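Beta-glucanase (Bacteroides thetaiotaomicron, PDB 6EUG) probably hydrolyses O-glycosidic bonds as a beta-1,3-galactosidase, this piece being its family 43 glycoside hydrolase part, with glucoimidazole bound in the pocket. Local coordinates at residues 126-130 / 212-217; 230-235 / 260-264; 60-64 / 109-114; 122-127 / 141-147; 46-50 / 322-326. All coordinates share one frame; numbering follows the deposited sequence.

Contact 1. Residues 126-130 / 212-217; sequences WLHLE and SRDMTL. With GIM (glucoimidazole), chain B.
H128 lays one face of its imidazole on the backbone of R213: CA of R213 stands 3.6 Å from the centroid of the H128 ring and 6° off its normal, a CH-pi contact over the centre of the ring. With chi1 of H128 at 174°, the ring extends across to the loop entering strand 215-219, and both of its nitrogens find partners in the ring plane. NE2 of H128 donates to OE2 of E130 at 2.6 Å, while ND1 of H128 lies 2.8 Å from water 1. The same OE2 of E130, brought back by a bend at chi2, meets the guanidinium edge of R213 in a long salt bridge, 3.6 Å to NE; Y136 and N234 also hold R213. Away from the pocket, strands of neighbouring propeller blades pack through M215, whose CE lies 3.8 Å from CB of W126, and through L217, which crosses W126 at about a right angle. Water 1 donates to OD1 of D214 at 2.7 Å and also bonds to O3 of glucoimidazole; OD2 of D214 accepts from O2 of the ligand at 2.7 Å and from N of A264. The chain E130, H128, water 1 would thus help to position a ligand-binding carboxylate.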
# COMPACT_ATOMS: atom_id res chain seq x y z
N TRP A 126 -4.22 8.57 -2.79
CA TRP A 126 -3.16 8.09 -3.66
C TRP A 126 -3.47 6.64 -4.01
O TRP A 126 -4.07 5.91 -3.20
CB TRP A 126 -1.76 8.19 -2.99
CG TRP A 126 -1.20 9.63 -2.93
CD1 TRP A 126 -1.46 10.56 -1.99
CD2 TRP A 126 -0.26 10.23 -3.84
NE1 TRP A 126 -0.76 11.71 -2.25
CE2 TRP A 126 0.02 11.52 -3.35
CE3 TRP A 126 0.40 9.79 -5.00
CZ2 TRP A 126 0.88 12.41 -4.02
CZ3 TRP A 126 1.26 10.66 -5.65
CH2 TRP A 126 1.50 11.97 -5.15
N LEU A 127 -3.07 6.23 -5.21
CA LEU A 127 -3.29 4.85 -5.65
C LEU A 127 -2.24 4.43 -6.69
O LEU A 127 -1.60 5.29 -7.29
CB LEU A 127 -4.72 4.69 -6.18
CG LEU A 127 -5.04 5.57 -7.39
CD1 LEU A 127 -5.86 4.79 -8.39
CD2 LEU A 127 -5.76 6.87 -7.03
N HIS A 128 -2.11 3.11 -6.90
CA HIS A 128 -1.30 2.52 -7.97
C HIS A 128 -2.10 2.54 -9.26
O HIS A 128 -3.18 2.01 -9.30
CB HIS A 128 -0.93 1.09 -7.55
CG HIS A 128 -0.21 0.26 -8.58
ND1 HIS A 128 -0.11 -1.12 -8.46
CD2 HIS A 128 0.43 0.59 -9.74
CE1 HIS A 128 0.54 -1.59 -9.52
NE2 HIS A 128 0.88 -0.58 -10.30
N LEU A 129 -1.56 3.21 -10.30
CA LEU A 129 -2.17 3.29 -11.62
C LEU A 129 -1.29 2.62 -12.68
O LEU A 129 -0.09 2.85 -12.72
CB LEU A 129 -2.38 4.76 -12.03
CG LEU A 129 -3.00 5.02 -13.42
CD1 LEU A 129 -4.44 4.53 -13.50
CD2 LEU A 129 -2.94 6.51 -13.74
N GLU A 130 -1.91 1.81 -13.57
CA GLU A 130 -1.31 1.39 -14.81
C GLU A 130 -2.25 1.82 -15.96
O GLU A 130 -3.47 1.59 -15.92
CB GLU A 130 -1.08 -0.13 -14.86
CG GLU A 130 -0.24 -0.72 -13.71
CD GLU A 130 1.24 -0.42 -13.74
OE1 GLU A 130 1.75 0.04 -14.80
OE2 GLU A 130 1.94 -0.71 -12.72
N SER A 212 6.62 2.94 -9.18
CA SER A 212 5.73 2.76 -8.01
C SER A 212 4.64 1.79 -8.35
O SER A 212 3.85 2.09 -9.26
CB SER A 212 5.12 4.13 -7.60
OG SER A 212 4.34 4.05 -6.40
N ARG A 213 4.60 0.63 -7.67
CA ARG A 213 3.53 -0.34 -7.81
C ARG A 213 2.74 -0.47 -6.49
O ARG A 213 2.03 0.48 -6.13
CB ARG A 213 4.01 -1.66 -8.46
CG ARG A 213 4.53 -1.48 -9.88
CD ARG A 213 4.26 -2.74 -10.71
NE ARG A 213 4.80 -2.72 -12.08
CZ ARG A 213 5.99 -3.22 -12.44
NH1 ARG A 213 6.84 -3.72 -11.53
NH2 ARG A 213 6.35 -3.18 -13.72
N ASP A 214 2.87 -1.57 -5.74
CA ASP A 214 2.21 -1.66 -4.44
C ASP A 214 2.68 -0.47 -3.56
O ASP A 214 3.86 -0.07 -3.62
CB ASP A 214 2.54 -2.96 -3.69
CG ASP A 214 1.88 -4.20 -4.27
OD1 ASP A 214 1.13 -4.16 -5.28
OD2 ASP A 214 2.09 -5.27 -3.64
N MET A 215 1.73 0.12 -2.83
CA MET A 215 1.98 1.35 -2.05
C MET A 215 1.07 1.54 -0.84
O MET A 215 -0.00 0.92 -0.73
CB MET A 215 1.87 2.59 -2.97
CG MET A 215 0.54 2.75 -3.72
SD MET A 215 -0.12 4.43 -3.89
CE MET A 215 -0.71 4.66 -2.20
N THR A 216 1.51 2.44 0.06
CA THR A 216 0.69 2.95 1.10
C THR A 216 1.10 4.38 1.45
O THR A 216 2.00 4.96 0.82
CB THR A 216 0.65 2.01 2.31
OG1 THR A 216 -0.44 2.37 3.18
CG2 THR A 216 1.99 2.01 3.10
N LEU A 217 0.37 4.93 2.42
CA LEU A 217 0.58 6.30 2.96
C LEU A 217 0.66 6.28 4.46
O LEU A 217 0.01 5.44 5.10
CB LEU A 217 -0.58 7.24 2.56
CG LEU A 217 -0.86 7.49 1.07
CD1 LEU A 217 -2.16 8.29 0.83
CD2 LEU A 217 0.31 8.17 0.36
C1 GIM B . 0.57 -8.31 -6.64
C2 GIM B . 0.09 -7.13 -5.88
N10 GIM B . -0.08 -8.91 -7.65
C3 GIM B . -1.42 -6.93 -6.14
C4 GIM B . -1.70 -7.08 -7.67
C5 GIM B . -1.44 -8.53 -8.12
C6 GIM B . -1.59 -8.73 -9.62
C7 GIM B . 1.87 -9.93 -7.34
C8 GIM B . 0.71 -9.93 -8.09
N1 GIM B . 1.76 -8.92 -6.45
O3 GIM B . -1.83 -5.61 -5.73
O2 GIM B . 0.52 -7.27 -4.50
O4 GIM B . -0.93 -6.17 -8.49
O6 GIM B . -0.55 -8.05 -10.33
O HOH W 1 -0.89 -2.74 -6.33

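Contact 2. Residues 230-235 / 260-264; sequences SSEDNL and GHNEA
The loop 260-264, which carries the chain from one blade of the beta-propeller to the next, packs against the type I' beta turn from E232 to L235 at the end of the hairpin that begins with strand 225-231. The turn presents its carbonyls to the loop. N of H261 donates to O of L235 at 3.2 Å, nearly straight at hydrogen (167°) but 51° out of the carbonyl plane, so it is not on a lone pair. The side chain of L235 comes over one face of the H261 imidazole, CD2 of L235 lying 4.1 Å from the ring centroid of H261 and displaced toward the rim. L235 also touches F201 of helix 200-205 and W192 and I196 of helix 190-197. At the edge of that imidazole, in its plane, water 2 lies 2.9 Å from NE2 of H261 and donates to O of D233 at 2.7 Å, so the ring is held by a face and an edge together. Water 5 accepts from ND2 of N262 at 2.9 Å and gives only a weak bond to O of L235, while OD1 of N262 is bound by T278 and R290. OD1 of N234 is bonded by R213. Contacts of the S230 and E263 side chains are doubtful, as both have alternate conformers. One direct backbone bond and a CH-pi contact thus join turn and loop, supplemented by water 2 as a bridge.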
# COMPACT_ATOMS: atom_id res chain seq x y z
N SER A 230 6.70 -0.06 -3.55
CA SER A 230 7.59 -1.02 -4.18
C SER A 230 8.09 -0.40 -5.50
O SER A 230 7.31 0.02 -6.35
CB SER A 230 6.87 -2.36 -4.42
OG SER A 230 6.37 -2.90 -3.20
N SER A 231 9.41 -0.34 -5.65
CA SER A 231 10.09 0.37 -6.77
C SER A 231 11.15 -0.53 -7.46
O SER A 231 11.32 -1.68 -7.09
CB SER A 231 10.78 1.63 -6.23
OG SER A 231 11.14 2.56 -7.25
N GLU A 232 11.86 0.01 -8.47
CA GLU A 232 12.95 -0.72 -9.11
C GLU A 232 12.52 -2.15 -9.57
O GLU A 232 13.10 -3.17 -9.16
CB GLU A 232 14.15 -0.77 -8.13
CG GLU A 232 14.61 0.58 -7.58
CD GLU A 232 15.73 0.54 -6.55
OE1 GLU A 232 16.59 -0.42 -6.55
OE2 GLU A 232 15.75 1.46 -5.66
N ASP A 233 11.50 -2.22 -10.41
CA ASP A 233 10.96 -3.50 -10.93
C ASP A 233 10.48 -4.40 -9.75
O ASP A 233 10.68 -5.62 -9.77
CB ASP A 233 11.95 -4.27 -11.85
CG ASP A 233 12.11 -3.63 -13.26
OD1 ASP A 233 11.43 -2.69 -13.63
OD2 ASP A 233 12.97 -4.06 -14.04
N ASN A 234 9.90 -3.74 -8.72
CA ASN A 234 9.40 -4.37 -7.47
C ASN A 234 10.52 -4.86 -6.52
O ASN A 234 10.23 -5.40 -5.45
CB ASN A 234 8.43 -5.56 -7.76
CG ASN A 234 7.12 -5.15 -8.40
OD1 ASN A 234 6.78 -3.97 -8.51
ND2 ASN A 234 6.38 -6.14 -8.89
N LEU A 235 11.79 -4.67 -6.87
CA LEU A 235 12.90 -5.25 -6.11
C LEU A 235 13.22 -4.53 -4.77
O LEU A 235 13.82 -5.12 -3.90
CB LEU A 235 14.17 -5.34 -6.96
CG LEU A 235 14.09 -6.26 -8.19
CD1 LEU A 235 15.12 -5.94 -9.26
CD2 LEU A 235 14.20 -7.70 -7.78
N GLY A 260 15.25 -7.21 -2.01
CA GLY A 260 14.42 -7.99 -1.08
C GLY A 260 13.01 -8.39 -1.52
O GLY A 260 12.38 -9.26 -0.87
N HIS A 261 12.50 -7.76 -2.59
CA HIS A 261 11.19 -8.10 -3.16
C HIS A 261 10.04 -7.97 -2.11
O HIS A 261 9.12 -8.79 -2.06
CB HIS A 261 11.22 -9.55 -3.73
CG HIS A 261 11.11 -9.64 -5.21
ND1 HIS A 261 11.52 -10.77 -5.90
CD2 HIS A 261 10.60 -8.80 -6.13
CE1 HIS A 261 11.29 -10.59 -7.19
NE2 HIS A 261 10.71 -9.41 -7.35
N ASN A 262 10.11 -6.94 -1.27
CA ASN A 262 9.02 -6.62 -0.35
C ASN A 262 7.88 -5.88 -1.08
O ASN A 262 8.14 -4.97 -1.87
CB ASN A 262 9.54 -5.73 0.80
CG ASN A 262 10.45 -6.50 1.75
OD1 ASN A 262 9.97 -7.29 2.63
ND2 ASN A 262 11.76 -6.29 1.60
N GLU A 263 6.66 -6.28 -0.72
CA GLU A 263 5.43 -5.84 -1.41
C GLU A 263 4.31 -5.55 -0.40
O GLU A 263 4.50 -5.71 0.80
CB GLU A 263 4.98 -6.93 -2.41
CG GLU A 263 6.10 -7.54 -3.26
CD GLU A 263 6.93 -6.56 -4.10
OE1 GLU A 263 6.44 -5.50 -4.54
OE2 GLU A 263 8.11 -6.87 -4.34
N ALA A 264 3.17 -5.05 -0.88
CA ALA A 264 1.99 -4.90 -0.01
C ALA A 264 2.27 -4.26 1.37
O ALA A 264 1.84 -4.80 2.40
CB ALA A 264 1.31 -6.25 0.16
O HOH W 2 10.26 -8.24 -9.93
O HOH W 3 10.60 -4.16 -2.82
O HOH W 4 4.42 -4.16 -6.24
O HOH W 5 12.44 -4.66 -0.73

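Contact 3. Residues 60-64 / 109-114; sequences FGEHR and MERPKV. With GIM (glucoimidazole), chain B.
Strands 60-62 and 109-114 run almost exactly antiparallel (175°) with axes 6.0 Å apart, yet they belong to separate blades of the five-bladed beta-propeller and meet through side chains. At one end V114 drops CG2 onto the F60 ring, 3.5 Å from its centroid and over its centre, a CH-pi contact in which the two side chains cross at about a right angle. In the middle CG of P112 rests 3.6 Å from CA of G61, where no side chain intervenes. At the pocket end the polar network begins. The E62 chain, extended beyond CG, sends OE1 to N of R111 (2.9 Å) on its anti lone pair, while OE2 of E62 is gripped side-on by NE and NH1 of R64 from the same face of the carboxylate. NH1 of R64 adds a long, weak bond to OE2 of E110, which Y136 also binds. E110 and R111 reach glucoimidazole together: NH2 of R111 donates to O2, and OE1 of E110 accepts from O4 of the ligand at 2.6 Å.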
# COMPACT_ATOMS: atom_id res chain seq x y z
N PHE A 60 -12.00 2.51 2.01
CA PHE A 60 -11.78 2.59 0.56
C PHE A 60 -11.09 1.36 0.03
O PHE A 60 -10.16 0.85 0.69
CB PHE A 60 -10.95 3.83 0.21
CG PHE A 60 -11.46 5.12 0.81
CD1 PHE A 60 -11.11 5.52 2.12
CD2 PHE A 60 -12.40 5.91 0.10
CE1 PHE A 60 -11.62 6.69 2.67
CE2 PHE A 60 -12.90 7.08 0.65
CZ PHE A 60 -12.52 7.46 1.94
N GLY A 61 -11.48 0.88 -1.17
CA GLY A 61 -10.77 -0.25 -1.77
C GLY A 61 -11.11 -0.42 -3.26
O GLY A 61 -11.97 0.30 -3.82
N GLU A 62 -10.45 -1.40 -3.87
CA GLU A 62 -10.65 -1.77 -5.30
C GLU A 62 -12.03 -2.41 -5.49
O GLU A 62 -12.42 -3.31 -4.71
CB GLU A 62 -9.61 -2.79 -5.71
CG GLU A 62 -8.17 -2.38 -5.50
CD GLU A 62 -7.20 -3.55 -5.34
OE1 GLU A 62 -6.00 -3.28 -5.12
OE2 GLU A 62 -7.64 -4.74 -5.44
N HIS A 63 -12.79 -1.91 -6.47
CA HIS A 63 -13.97 -2.61 -6.94
C HIS A 63 -13.50 -3.67 -7.97
O HIS A 63 -12.99 -3.31 -9.03
CB HIS A 63 -14.98 -1.62 -7.56
CG HIS A 63 -16.24 -2.23 -8.02
ND1 HIS A 63 -16.29 -3.11 -9.08
CD2 HIS A 63 -17.52 -2.02 -7.63
CE1 HIS A 63 -17.55 -3.44 -9.30
NE2 HIS A 63 -18.31 -2.82 -8.42
N ARG A 64 -13.57 -4.94 -7.59
CA ARG A 64 -13.11 -6.02 -8.43
C ARG A 64 -14.27 -6.70 -9.15
O ARG A 64 -15.35 -6.84 -8.58
CB ARG A 64 -12.30 -7.07 -7.64
CG ARG A 64 -10.93 -6.62 -7.13
CD ARG A 64 -9.91 -6.45 -8.24
NE ARG A 64 -8.58 -6.15 -7.70
CZ ARG A 64 -7.43 -6.33 -8.35
NH1 ARG A 64 -6.29 -6.03 -7.74
NH2 ARG A 64 -7.40 -6.83 -9.59
N MET A 109 -6.41 0.25 -11.40
CA MET A 109 -6.41 1.08 -10.20
C MET A 109 -6.35 0.14 -9.00
O MET A 109 -7.31 -0.61 -8.75
CB MET A 109 -7.70 1.90 -10.17
CG MET A 109 -7.81 2.92 -11.30
SD MET A 109 -9.43 3.66 -11.22
CE MET A 109 -9.10 5.42 -11.33
N GLU A 110 -5.22 0.16 -8.27
CA GLU A 110 -4.95 -0.73 -7.12
C GLU A 110 -4.47 -0.03 -5.84
O GLU A 110 -3.88 1.06 -5.88
CB GLU A 110 -3.95 -1.84 -7.49
CG GLU A 110 -4.50 -2.81 -8.52
CD GLU A 110 -3.55 -3.91 -8.97
OE1 GLU A 110 -2.36 -3.95 -8.52
OE2 GLU A 110 -3.98 -4.74 -9.83
N ARG A 111 -4.79 -0.66 -4.72
CA ARG A 111 -4.26 -0.32 -3.41
C ARG A 111 -4.46 1.15 -3.03
O ARG A 111 -3.56 1.80 -2.52
CB ARG A 111 -2.81 -0.81 -3.27
CG ARG A 111 -2.67 -2.32 -3.29
CD ARG A 111 -1.28 -2.86 -2.93
NE ARG A 111 -1.26 -4.33 -3.06
CZ ARG A 111 -1.74 -5.19 -2.15
NH1 ARG A 111 -2.18 -4.80 -0.97
NH2 ARG A 111 -1.72 -6.51 -2.41
N PRO A 112 -5.71 1.65 -3.18
CA PRO A 112 -5.95 3.04 -2.78
C PRO A 112 -5.77 3.30 -1.29
O PRO A 112 -6.06 2.42 -0.46
CB PRO A 112 -7.43 3.24 -3.14
CG PRO A 112 -8.03 1.87 -2.90
CD PRO A 112 -6.97 0.93 -3.42
N LYS A 113 -5.36 4.51 -0.96
CA LYS A 113 -5.27 4.99 0.42
C LYS A 113 -5.71 6.45 0.47
O LYS A 113 -5.43 7.21 -0.44
CB LYS A 113 -3.85 4.86 1.00
CG LYS A 113 -3.22 3.45 0.85
CD LYS A 113 -3.88 2.46 1.81
CE LYS A 113 -3.39 1.05 1.57
NZ LYS A 113 -3.86 0.49 0.23
N VAL A 114 -6.37 6.82 1.56
CA VAL A 114 -6.83 8.20 1.79
C VAL A 114 -6.30 8.72 3.12
O VAL A 114 -6.42 8.02 4.15
CB VAL A 114 -8.39 8.32 1.74
CG1 VAL A 114 -8.86 9.74 1.92
CG2 VAL A 114 -8.93 7.78 0.42
C1 GIM B . 0.57 -8.31 -6.64
C2 GIM B . 0.09 -7.13 -5.88
N10 GIM B . -0.08 -8.91 -7.65
C3 GIM B . -1.42 -6.93 -6.14
C4 GIM B . -1.70 -7.08 -7.67
C5 GIM B . -1.44 -8.53 -8.12
C6 GIM B . -1.59 -8.73 -9.62
C7 GIM B . 1.87 -9.93 -7.34
C8 GIM B . 0.71 -9.93 -8.09
N1 GIM B . 1.76 -8.92 -6.45
O3 GIM B . -1.83 -5.61 -5.73
O2 GIM B . 0.52 -7.27 -4.50
O4 GIM B . -0.93 -6.17 -8.49
O6 GIM B . -0.55 -8.05 -10.33

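Contact 4. Residues 122-127 / 141-147; sequences KFVMWL and AAVAVSD
O of M125 takes one N-H bond from the opposite strand, from N of A144 at 2.9 Å, and a CA-H...O contact from CA of V143 at 3.3 Å. It is one carbonyl in the antiparallel hairpin of strands 122-130 and 140-146, the second and third strands of a propeller blade, in which F123, M125 and L127 pair with S146, A144 and A142 as hydrogen-bonded pairs. Between them the non-hydrogen-bonded pairs put V124, W126, V143 and V145 on one face. There V143 lies alongside W126 and sets CB over the six-membered ring, 3.6 Å from its centroid and 6° off the normal. CG2 of V143 also touches CG1 of V124 at 3.7 Å. On the other face, CG of L127 packs on CB of A142. At the outer end NZ of K122 meets OD1 of D147 at 2.9 Å, from above the carboxylate plane. Paired main-chain bonds thus fix the register, with apolar packing on both faces and, at the exposed D147, a salt bridge probably of modest strength.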
# COMPACT_ATOMS: atom_id res chain seq x y z
N LYS A 122 -8.54 19.20 3.20
CA LYS A 122 -8.93 18.30 2.08
C LYS A 122 -8.63 16.83 2.36
O LYS A 122 -7.66 16.51 3.09
CB LYS A 122 -8.17 18.70 0.81
CG LYS A 122 -8.25 20.16 0.40
CD LYS A 122 -9.67 20.56 0.07
CE LYS A 122 -9.70 21.93 -0.61
NZ LYS A 122 -11.09 22.47 -0.64
N PHE A 123 -9.37 15.94 1.70
CA PHE A 123 -9.06 14.51 1.67
C PHE A 123 -8.27 14.16 0.41
O PHE A 123 -8.68 14.49 -0.70
CB PHE A 123 -10.33 13.68 1.73
CG PHE A 123 -11.10 13.89 3.01
CD1 PHE A 123 -11.99 14.97 3.12
CD2 PHE A 123 -10.91 13.05 4.10
CE1 PHE A 123 -12.69 15.18 4.31
CE2 PHE A 123 -11.61 13.27 5.29
CZ PHE A 123 -12.50 14.32 5.38
N VAL A 124 -7.12 13.48 0.60
CA VAL A 124 -6.21 13.20 -0.49
C VAL A 124 -6.07 11.68 -0.65
O VAL A 124 -5.66 10.98 0.30
CB VAL A 124 -4.83 13.84 -0.21
CG1 VAL A 124 -3.88 13.58 -1.38
CG2 VAL A 124 -4.98 15.34 0.09
N MET A 125 -6.41 11.19 -1.85
CA MET A 125 -6.28 9.77 -2.26
C MET A 125 -5.05 9.55 -3.15
O MET A 125 -4.86 10.28 -4.14
CB MET A 125 -7.52 9.30 -3.02
CG MET A 125 -7.60 7.80 -3.27
SD MET A 125 -9.00 7.32 -4.32
CE MET A 125 -10.37 7.42 -3.15
N TRP A 126 -4.22 8.57 -2.79
CA TRP A 126 -3.16 8.09 -3.66
C TRP A 126 -3.47 6.64 -4.01
O TRP A 126 -4.07 5.91 -3.20
CB TRP A 126 -1.76 8.19 -2.99
CG TRP A 126 -1.20 9.63 -2.93
CD1 TRP A 126 -1.46 10.56 -1.99
CD2 TRP A 126 -0.26 10.23 -3.84
NE1 TRP A 126 -0.76 11.71 -2.25
CE2 TRP A 126 0.02 11.52 -3.35
CE3 TRP A 126 0.40 9.79 -5.00
CZ2 TRP A 126 0.88 12.41 -4.02
CZ3 TRP A 126 1.26 10.66 -5.65
CH2 TRP A 126 1.50 11.97 -5.15
N LEU A 127 -3.07 6.23 -5.21
CA LEU A 127 -3.29 4.85 -5.65
C LEU A 127 -2.24 4.43 -6.69
O LEU A 127 -1.60 5.29 -7.29
CB LEU A 127 -4.72 4.69 -6.18
CG LEU A 127 -5.04 5.57 -7.39
CD1 LEU A 127 -5.86 4.79 -8.39
CD2 LEU A 127 -5.76 6.87 -7.03
N ALA A 141 2.16 6.17 -9.66
CA ALA A 141 1.26 6.58 -8.59
C ALA A 141 0.39 7.71 -9.10
O ALA A 141 0.86 8.58 -9.82
CB ALA A 141 2.01 7.02 -7.35
N ALA A 142 -0.87 7.68 -8.70
CA ALA A 142 -1.83 8.76 -9.02
C ALA A 142 -2.37 9.44 -7.76
O ALA A 142 -2.50 8.79 -6.73
CB ALA A 142 -2.97 8.19 -9.83
N VAL A 143 -2.80 10.71 -7.90
CA VAL A 143 -3.33 11.47 -6.77
C VAL A 143 -4.65 12.17 -7.18
O VAL A 143 -4.81 12.64 -8.31
CB VAL A 143 -2.29 12.47 -6.19
CG1 VAL A 143 -1.96 13.59 -7.14
CG2 VAL A 143 -2.76 13.07 -4.87
N ALA A 144 -5.60 12.15 -6.25
CA ALA A 144 -6.92 12.76 -6.41
C ALA A 144 -7.37 13.43 -5.08
O ALA A 144 -6.83 13.10 -4.03
CB ALA A 144 -7.92 11.71 -6.87
N VAL A 145 -8.35 14.37 -5.14
CA VAL A 145 -8.69 15.22 -3.97
C VAL A 145 -10.23 15.36 -3.84
O VAL A 145 -10.93 15.35 -4.86
CB VAL A 145 -7.98 16.59 -4.07
CG1 VAL A 145 -8.54 17.47 -5.18
CG2 VAL A 145 -8.02 17.34 -2.72
N SER A 146 -10.72 15.42 -2.60
CA SER A 146 -12.13 15.65 -2.29
C SER A 146 -12.30 16.60 -1.07
O SER A 146 -11.48 16.60 -0.17
CB SER A 146 -12.81 14.33 -1.94
OG SER A 146 -14.20 14.48 -1.72
N ASP A 147 -13.41 17.36 -1.06
CA ASP A 147 -13.84 18.12 0.10
C ASP A 147 -14.55 17.24 1.18
O ASP A 147 -14.62 17.62 2.37
CB ASP A 147 -14.81 19.24 -0.33
CG ASP A 147 -14.14 20.36 -1.13
OD1 ASP A 147 -12.93 20.36 -1.37
OD2 ASP A 147 -14.88 21.29 -1.52

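Contact 5. Residues 46-50 / 322-326; sequences HGGGI and TYILP
Strand 48-50 and strand 322-326 run nearly parallel, their axes 14° and 5.8 Å apart, and bring the first and last blades of the five-bladed beta-propeller together to close the ring. T322 and Y323 form a classic beta bulge opposite M336 of the neighbouring strand, which turns both side chains the same way, toward the glycine-rich 47-49 run. Here Y323, whose chi1 of -165° carries the ring away from its own backbone N, lays one face of that ring over the backbone. CA of G49 lies 4.0 Å from the centroid of the Y323 ring, 24° off the normal, and N of I50 sits above the same face, both offset toward the rim. With a glycine at 49, the ring can rest directly on the main chain, a CH-pi contact of CA itself. Farther along, CG2 of I50 meets CD1 of L325 at 3.8 Å, the two side chains crossing obliquely, while I50 also touches M336, Y57 and W59. On the pocket side the backbone around G47 is held by D338, which bonds to its N. A polar tie between the two blades comes from T322, whose OG1 donates to O of G48 at 2.9 Å, in the carbonyl plane and on a lone pair.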
# COMPACT_ATOMS: atom_id res chain seq x y z
N HIS A 46 -11.24 -4.22 -1.97
CA HIS A 46 -10.00 -5.05 -1.85
C HIS A 46 -8.73 -4.15 -1.88
O HIS A 46 -8.74 -3.04 -2.41
CB HIS A 46 -10.01 -6.14 -2.97
CG HIS A 46 -11.31 -6.88 -3.08
ND1 HIS A 46 -11.62 -8.02 -2.35
CD2 HIS A 46 -12.44 -6.57 -3.77
CE1 HIS A 46 -12.86 -8.39 -2.61
NE2 HIS A 46 -13.39 -7.51 -3.44
N GLY A 47 -7.62 -4.64 -1.32
CA GLY A 47 -6.40 -3.83 -1.23
C GLY A 47 -6.62 -2.51 -0.51
O GLY A 47 -6.03 -1.48 -0.86
N GLY A 48 -7.48 -2.53 0.52
CA GLY A 48 -8.04 -1.29 1.07
C GLY A 48 -7.29 -0.67 2.23
O GLY A 48 -6.16 -1.04 2.58
N GLY A 49 -7.91 0.36 2.77
CA GLY A 49 -7.49 1.03 4.01
C GLY A 49 -8.62 1.87 4.57
O GLY A 49 -9.62 2.07 3.88
N ILE A 50 -8.45 2.38 5.80
CA ILE A 50 -9.53 3.01 6.56
C ILE A 50 -9.06 4.34 7.17
O ILE A 50 -7.90 4.48 7.58
CB ILE A 50 -10.08 2.03 7.64
CG1 ILE A 50 -10.81 0.85 6.96
CG2 ILE A 50 -10.99 2.75 8.63
CD1 ILE A 50 -11.31 -0.24 7.91
N THR A 322 -2.66 -5.53 3.80
CA THR A 322 -3.13 -4.28 3.14
C THR A 322 -3.08 -3.00 3.97
O THR A 322 -2.87 -1.94 3.40
CB THR A 322 -4.48 -4.43 2.42
OG1 THR A 322 -4.73 -3.29 1.56
CG2 THR A 322 -5.65 -4.65 3.37
N TYR A 323 -3.30 -3.08 5.29
CA TYR A 323 -3.39 -1.86 6.12
C TYR A 323 -3.29 -2.20 7.60
O TYR A 323 -3.67 -3.31 8.02
CB TYR A 323 -4.77 -1.13 5.84
CG TYR A 323 -4.78 0.32 6.37
CD1 TYR A 323 -4.08 1.32 5.72
CD2 TYR A 323 -5.53 0.66 7.51
CE1 TYR A 323 -4.03 2.62 6.21
CE2 TYR A 323 -5.50 1.96 8.01
CZ TYR A 323 -4.76 2.94 7.35
OH TYR A 323 -4.72 4.23 7.83
N ILE A 324 -2.81 -1.24 8.39
CA ILE A 324 -2.86 -1.34 9.84
C ILE A 324 -3.66 -0.14 10.38
O ILE A 324 -3.25 1.02 10.23
CB ILE A 324 -1.46 -1.54 10.49
CG1 ILE A 324 -0.96 -2.97 10.13
CG2 ILE A 324 -1.59 -1.48 12.03
CD1 ILE A 324 0.51 -3.20 10.25
N LEU A 325 -4.82 -0.46 10.98
CA LEU A 325 -5.75 0.56 11.54
C LEU A 325 -5.42 0.85 13.00
O LEU A 325 -5.56 -0.07 13.83
CB LEU A 325 -7.20 0.06 11.49
CG LEU A 325 -8.33 0.91 12.08
CD1 LEU A 325 -8.43 2.28 11.41
CD2 LEU A 325 -9.63 0.14 12.04
N PRO A 326 -5.04 2.10 13.32
CA PRO A 326 -4.93 2.45 14.75
C PRO A 326 -6.29 2.83 15.36
O PRO A 326 -7.12 3.43 14.66
CB PRO A 326 -4.00 3.68 14.74
CG PRO A 326 -3.59 3.90 13.31
CD PRO A 326 -4.60 3.21 12.46

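In the fold
From the N terminus, residues 46-50 open contact 5, which closes at 322-326 and encloses all the others, joining the first and last blades. Inside it, contact 3 runs from 60-64 to 109-114 and links the first blade to the second. Strand 122-130 then starts two contacts that share W126 and L127: contact 4 closes soon after as a hairpin within the second blade, while contact 1 waits until 212-217, tying the second blade to the third. Contact 2, from 230-235 to 260-264, follows in series and spans the passage from the third blade to the fourth. Contacts 1 and 3 both touch glucoimidazole; contacts 2 and 4 lie on opposite sides of the chain's centre.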